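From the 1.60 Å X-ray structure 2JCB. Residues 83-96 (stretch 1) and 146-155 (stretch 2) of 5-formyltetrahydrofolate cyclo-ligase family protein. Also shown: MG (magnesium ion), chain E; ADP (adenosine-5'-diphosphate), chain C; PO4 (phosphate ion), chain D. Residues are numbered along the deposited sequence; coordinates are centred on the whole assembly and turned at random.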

# COMPACT_ATOMS: atom_id res chain seq x y z
N VAL A 83 -4.80 -0.18 -10.29
CA VAL A 83 -4.11 -1.21 -9.49
C VAL A 83 -2.87 -1.71 -10.27
O VAL A 83 -2.87 -1.66 -11.51
CB VAL A 83 -5.08 -2.39 -9.23
CG1 VAL A 83 -6.22 -1.92 -8.30
CG2 VAL A 83 -5.74 -2.86 -10.57
N PRO A 84 -1.82 -2.13 -9.55
CA PRO A 84 -0.57 -2.42 -10.27
C PRO A 84 -0.47 -3.83 -10.85
O PRO A 84 -0.89 -4.80 -10.23
CB PRO A 84 0.51 -2.22 -9.21
CG PRO A 84 -0.17 -2.56 -7.92
CD PRO A 84 -1.64 -2.27 -8.08
N LYS A 85 0.16 -3.90 -12.01
CA LYS A 85 0.71 -5.13 -12.54
C LYS A 85 2.24 -5.03 -12.43
O LYS A 85 2.86 -4.14 -13.03
CB LYS A 85 0.27 -5.38 -13.99
CG LYS A 85 0.85 -6.69 -14.57
CD LYS A 85 0.12 -7.17 -15.82
CE LYS A 85 0.73 -8.51 -16.35
NZ LYS A 85 0.56 -9.71 -15.43
N CYS A 86 2.84 -5.96 -11.71
CA CYS A 86 4.28 -5.94 -11.49
C CYS A 86 5.02 -6.68 -12.57
O CYS A 86 4.60 -7.76 -13.01
CB CYS A 86 4.63 -6.51 -10.12
SG CYS A 86 3.94 -5.60 -8.76
N ASN A 87 6.09 -6.08 -13.04
CA ASN A 87 7.00 -6.78 -13.92
C ASN A 87 8.21 -7.19 -13.06
O ASN A 87 9.00 -6.36 -12.61
CB ASN A 87 7.37 -5.90 -15.12
CG ASN A 87 8.34 -6.59 -16.09
OD1 ASN A 87 9.09 -7.49 -15.71
ND2 ASN A 87 8.34 -6.14 -17.34
N LYS A 88 8.32 -8.49 -12.82
CA LYS A 88 9.35 -9.01 -11.93
C LYS A 88 10.77 -8.84 -12.49
O LYS A 88 11.72 -8.72 -11.72
CB LYS A 88 9.05 -10.47 -11.59
CG LYS A 88 7.63 -10.63 -10.99
CD LYS A 88 7.44 -11.96 -10.25
CE LYS A 88 8.15 -11.95 -8.90
NZ LYS A 88 9.62 -12.24 -9.04
N GLU A 89 10.89 -8.81 -13.82
CA GLU A 89 12.18 -8.65 -14.47
C GLU A 89 12.78 -7.27 -14.27
O GLU A 89 13.96 -7.14 -13.95
CB GLU A 89 12.08 -8.94 -15.97
CG GLU A 89 11.79 -10.37 -16.30
CD GLU A 89 12.32 -10.75 -17.67
OE1 GLU A 89 13.52 -10.46 -17.97
OE2 GLU A 89 11.54 -11.34 -18.45
N THR A 90 11.96 -6.25 -14.50
CA THR A 90 12.40 -4.86 -14.45
C THR A 90 12.07 -4.23 -13.11
O THR A 90 12.49 -3.09 -12.82
CB THR A 90 11.78 -4.02 -15.61
OG1 THR A 90 10.35 -4.09 -15.52
CG2 THR A 90 12.24 -4.53 -16.98
N ARG A 91 11.30 -4.95 -12.28
CA ARG A 91 10.83 -4.42 -11.00
C ARG A 91 10.05 -3.11 -11.16
O ARG A 91 10.11 -2.21 -10.31
CB ARG A 91 11.99 -4.29 -9.99
CG ARG A 91 11.90 -5.34 -8.90
CD ARG A 91 12.72 -6.54 -9.27
NE ARG A 91 12.71 -7.58 -8.24
CZ ARG A 91 13.33 -7.48 -7.06
NH1 ARG A 91 14.01 -6.39 -6.70
NH2 ARG A 91 13.26 -8.50 -6.22
N THR A 92 9.31 -3.01 -12.25
CA THR A 92 8.49 -1.84 -12.50
C THR A 92 7.03 -2.23 -12.28
O THR A 92 6.73 -3.41 -12.24
CB THR A 92 8.72 -1.29 -13.92
OG1 THR A 92 8.43 -2.31 -14.86
CG2 THR A 92 10.18 -0.87 -14.10
N MET A 93 6.16 -1.24 -12.09
CA MET A 93 4.71 -1.42 -11.95
C MET A 93 3.94 -0.64 -13.00
O MET A 93 4.26 0.51 -13.30
CB MET A 93 4.25 -0.98 -10.56
CG MET A 93 4.76 -1.84 -9.44
SD MET A 93 4.00 -1.47 -7.86
CE MET A 93 4.68 0.17 -7.45
N SER A 94 2.93 -1.28 -13.56
CA SER A 94 2.06 -0.63 -14.51
C SER A 94 0.74 -0.47 -13.78
O SER A 94 0.00 -1.45 -13.60
CB SER A 94 1.86 -1.52 -15.73
OG SER A 94 0.92 -0.97 -16.65
N PHE A 95 0.40 0.75 -13.39
CA PHE A 95 -0.92 0.92 -12.80
C PHE A 95 -1.98 0.95 -13.89
O PHE A 95 -1.87 1.70 -14.85
CB PHE A 95 -0.95 2.16 -11.93
CG PHE A 95 -0.26 1.94 -10.64
CD1 PHE A 95 -1.00 1.55 -9.54
CD2 PHE A 95 1.12 2.10 -10.53
CE1 PHE A 95 -0.36 1.28 -8.28
CE2 PHE A 95 1.79 1.85 -9.30
CZ PHE A 95 1.05 1.42 -8.17
N ARG A 96 -2.99 0.10 -13.74
CA ARG A 96 -3.99 -0.01 -14.79
C ARG A 96 -5.38 0.12 -14.24
O ARG A 96 -5.68 -0.38 -13.18
CB ARG A 96 -3.86 -1.35 -15.55
CG ARG A 96 -2.40 -1.74 -15.91
CD ARG A 96 -2.42 -3.07 -16.66
NE ARG A 96 -2.84 -2.87 -18.04
CZ ARG A 96 -2.01 -2.55 -19.02
NH1 ARG A 96 -0.71 -2.37 -18.78
NH2 ARG A 96 -2.49 -2.40 -20.23
N TYR A 146 7.65 -5.67 1.32
CA TYR A 146 7.73 -7.15 1.27
C TYR A 146 9.01 -7.70 0.73
O TYR A 146 9.24 -8.92 0.77
CB TYR A 146 6.52 -7.70 0.45
CG TYR A 146 5.27 -7.54 1.23
CD1 TYR A 146 4.93 -8.44 2.23
CD2 TYR A 146 4.47 -6.43 1.02
CE1 TYR A 146 3.78 -8.25 2.98
CE2 TYR A 146 3.33 -6.22 1.77
CZ TYR A 146 3.00 -7.13 2.74
OH TYR A 146 1.85 -6.87 3.45
N GLY A 147 9.89 -6.82 0.27
CA GLY A 147 11.20 -7.22 -0.16
C GLY A 147 11.54 -7.02 -1.62
O GLY A 147 12.71 -7.14 -2.00
N GLY A 148 10.52 -6.73 -2.44
CA GLY A 148 10.74 -6.53 -3.89
C GLY A 148 11.31 -5.17 -4.29
O GLY A 148 11.91 -5.03 -5.35
N GLY A 149 11.06 -4.16 -3.44
CA GLY A 149 11.51 -2.81 -3.70
C GLY A 149 10.72 -2.16 -4.82
O GLY A 149 11.20 -1.24 -5.46
N TYR A 150 9.53 -2.65 -5.08
CA TYR A 150 8.69 -2.05 -6.13
C TYR A 150 8.31 -0.58 -5.88
O TYR A 150 8.44 0.27 -6.78
CB TYR A 150 7.38 -2.84 -6.34
CG TYR A 150 7.57 -4.11 -7.13
CD1 TYR A 150 7.64 -4.08 -8.53
CD2 TYR A 150 7.64 -5.34 -6.47
CE1 TYR A 150 7.74 -5.24 -9.26
CE2 TYR A 150 7.79 -6.52 -7.20
CZ TYR A 150 7.83 -6.46 -8.59
OH TYR A 150 7.98 -7.61 -9.32
N TYR A 151 7.81 -0.29 -4.70
CA TYR A 151 7.41 1.09 -4.40
C TYR A 151 8.59 2.02 -4.26
O TYR A 151 8.51 3.16 -4.68
CB TYR A 151 6.42 1.19 -3.23
CG TYR A 151 5.01 0.83 -3.68
CD1 TYR A 151 4.61 -0.51 -3.80
CD2 TYR A 151 4.11 1.82 -4.10
CE1 TYR A 151 3.30 -0.83 -4.27
CE2 TYR A 151 2.80 1.52 -4.56
CZ TYR A 151 2.43 0.18 -4.64
OH TYR A 151 1.20 -0.14 -5.07
N ASP A 152 9.72 1.51 -3.72
CA ASP A 152 10.91 2.31 -3.63
C ASP A 152 11.29 2.84 -5.03
O ASP A 152 11.66 3.99 -5.16
CB ASP A 152 12.06 1.50 -3.02
CG ASP A 152 11.97 1.42 -1.50
OD1 ASP A 152 11.25 2.25 -0.87
OD2 ASP A 152 12.60 0.53 -0.90
N ARG A 153 11.16 1.98 -6.07
CA ARG A 153 11.53 2.36 -7.42
C ARG A 153 10.48 3.28 -8.02
O ARG A 153 10.79 4.28 -8.66
CB ARG A 153 11.70 1.10 -8.29
CG ARG A 153 12.89 0.26 -7.90
CD ARG A 153 12.93 -0.95 -8.81
NE ARG A 153 14.15 -1.74 -8.74
CZ ARG A 153 14.41 -2.60 -7.76
NH1 ARG A 153 15.51 -3.34 -7.81
NH2 ARG A 153 13.54 -2.73 -6.74
N TYR A 154 9.22 2.91 -7.83
CA TYR A 154 8.09 3.65 -8.39
C TYR A 154 8.00 5.07 -7.82
O TYR A 154 7.79 6.02 -8.56
CB TYR A 154 6.79 2.92 -8.09
CG TYR A 154 5.59 3.64 -8.63
CD1 TYR A 154 5.24 3.53 -9.97
CD2 TYR A 154 4.79 4.43 -7.80
CE1 TYR A 154 4.17 4.17 -10.48
CE2 TYR A 154 3.68 5.11 -8.32
CZ TYR A 154 3.38 4.96 -9.67
OH TYR A 154 2.28 5.57 -10.21
N LEU A 155 8.20 5.20 -6.52
CA LEU A 155 8.05 6.50 -5.86
C LEU A 155 9.12 7.53 -6.24
O LEU A 155 8.95 8.72 -5.96
CB LEU A 155 7.91 6.37 -4.33
CG LEU A 155 6.63 5.68 -3.88
CD1 LEU A 155 6.70 5.45 -2.37
CD2 LEU A 155 5.40 6.46 -4.31
MG MG E . 12.71 -0.38 0.78
PB ADP C . 11.22 -3.21 0.49
O1B ADP C . 10.18 -3.92 -0.36
O2B ADP C . 11.00 -3.48 1.94
O3B ADP C . 11.27 -1.77 0.04
PA ADP C . 14.10 -3.28 0.02
O1A ADP C . 14.16 -1.86 0.52
O2A ADP C . 15.06 -4.20 0.60
O3A ADP C . 12.61 -3.91 0.12
O5' ADP C . 14.45 -3.24 -1.56
C5' ADP C . 14.63 -4.53 -2.18
C4' ADP C . 15.65 -4.47 -3.29
O4' ADP C . 15.25 -3.44 -4.19
C3' ADP C . 17.01 -4.09 -2.72
O3' ADP C . 17.91 -5.11 -3.11
C2' ADP C . 17.33 -2.75 -3.35
O2' ADP C . 18.63 -2.73 -3.87
C1' ADP C . 16.37 -2.62 -4.52
N9 ADP C . 15.96 -1.23 -4.81
C8 ADP C . 15.07 -0.50 -4.11
N7 ADP C . 14.90 0.72 -4.68
C5 ADP C . 15.67 0.79 -5.77
C6 ADP C . 15.93 1.81 -6.83
N6 ADP C . 15.32 3.01 -6.81
N1 ADP C . 16.74 1.47 -7.83
C2 ADP C . 17.37 0.28 -7.86
N3 ADP C . 17.17 -0.69 -6.95
C4 ADP C . 16.33 -0.51 -5.89
P PO4 D . 7.20 -3.38 -2.27
O1 PO4 D . 7.39 -2.03 -2.53
O2 PO4 D . 7.74 -3.88 -0.95
O3 PO4 D . 5.68 -3.72 -2.26
O4 PO4 D . 7.91 -4.27 -3.28
O HOH W 1 8.35 -0.25 -9.44
O HOH W 2 14.59 -7.55 -4.10
O HOH W 3 11.26 0.99 1.51
O HOH W 4 12.58 -1.32 2.85

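The contact sets a β-hairpin against a glycine-rich loop and the short helix that follows it. Strand 92-96 passes nearer the helix, its axis 8.1 Å away and crossing at 77°, and no direct hydrogen bond joins the two stretches. Packing and water do the work, over 650 Å² of buried surface.

The apolar part is built on strand alternation. Cys-86, Met-93 and Phe-95 point toward the helix, whereas Ser-94 between the last two points away. Three tyrosines receive them. Tyr-150, the most heavily covered residue, leaves its CA sideways, yet its ring reaches into the hairpin and is held on both faces: Cys-86 SG lies 3.9 Å from the centroid of the Tyr-150 ring, 11° off the normal, while Arg-91 CG covers the opposite face. The ring edge faces backbone, with Thr-92 O 3.6 Å from Tyr-150 CE1 and Lys-88 CA 3.3 Å from Tyr-150 OH. Met-93 touches all three tyrosines. Its CG is 3.8 Å from Tyr-150 CD1; its CE is 3.5 Å from Tyr-154 CB and sits 3.4 Å from the centroid of the Tyr-151 ring, only 5° off the normal, an almost ideal CH-pi placement. An extended chi2 (t) between two m torsions carries the methyl there.

Phe-95 closes the far end of this layer. Its ring and that of Tyr-154 have centroids 4.9 Å apart and planes at 51°, an oblique pair in which Phe-95 CE2 comes 3.5 Å from Tyr-154 CZ, over the face of the tyrosine. Tyr-151 OH meets the edge of the Phe-95 ring, 3.5 Å from Phe-95 CZ.

The polar part centres on Arg-91, which has positive phi and off-well chi1 and chi2. Its NH1 is 2.8 Å from Gly-148 O, but that oxygen lies over the face of the guanidinium, so the angle is poor and the short distance makes no hydrogen bond. A separate link runs through water: water 2 accepts from Arg-91 NH2 at 2.7 Å and donates to Gly-147 O at 2.8 Å. Water 1 joins the backbones, donating to Arg-91 O at 2.8 Å and to Tyr-150 O at 2.7 Å.

Like charges are tolerated as well: Arg-91 NH1 and Arg-153 NH1 are 3.6 Å apart. The Arg-153 guanidinium lies between Arg-91 CB on one face and ADP N3 on the other, and its NH2 makes weak hydrogen bonds to Gly-149 O at 3.1 Å and to ADP O4' at 3.2 Å.

The ligands engage the loop and helix start through backbone amides. Gly-147 N and Gly-149 N bond ADP O1B at 3.0 and 3.2 Å, and Tyr-150 N and Tyr-151 N bond PO4 O4 and O1 at 2.9 and 2.8 Å. Glycine has a steric basis here: a CB on Gly-148 would clash with Tyr-150 CD2, and one on Gly-149 with ADP O4'.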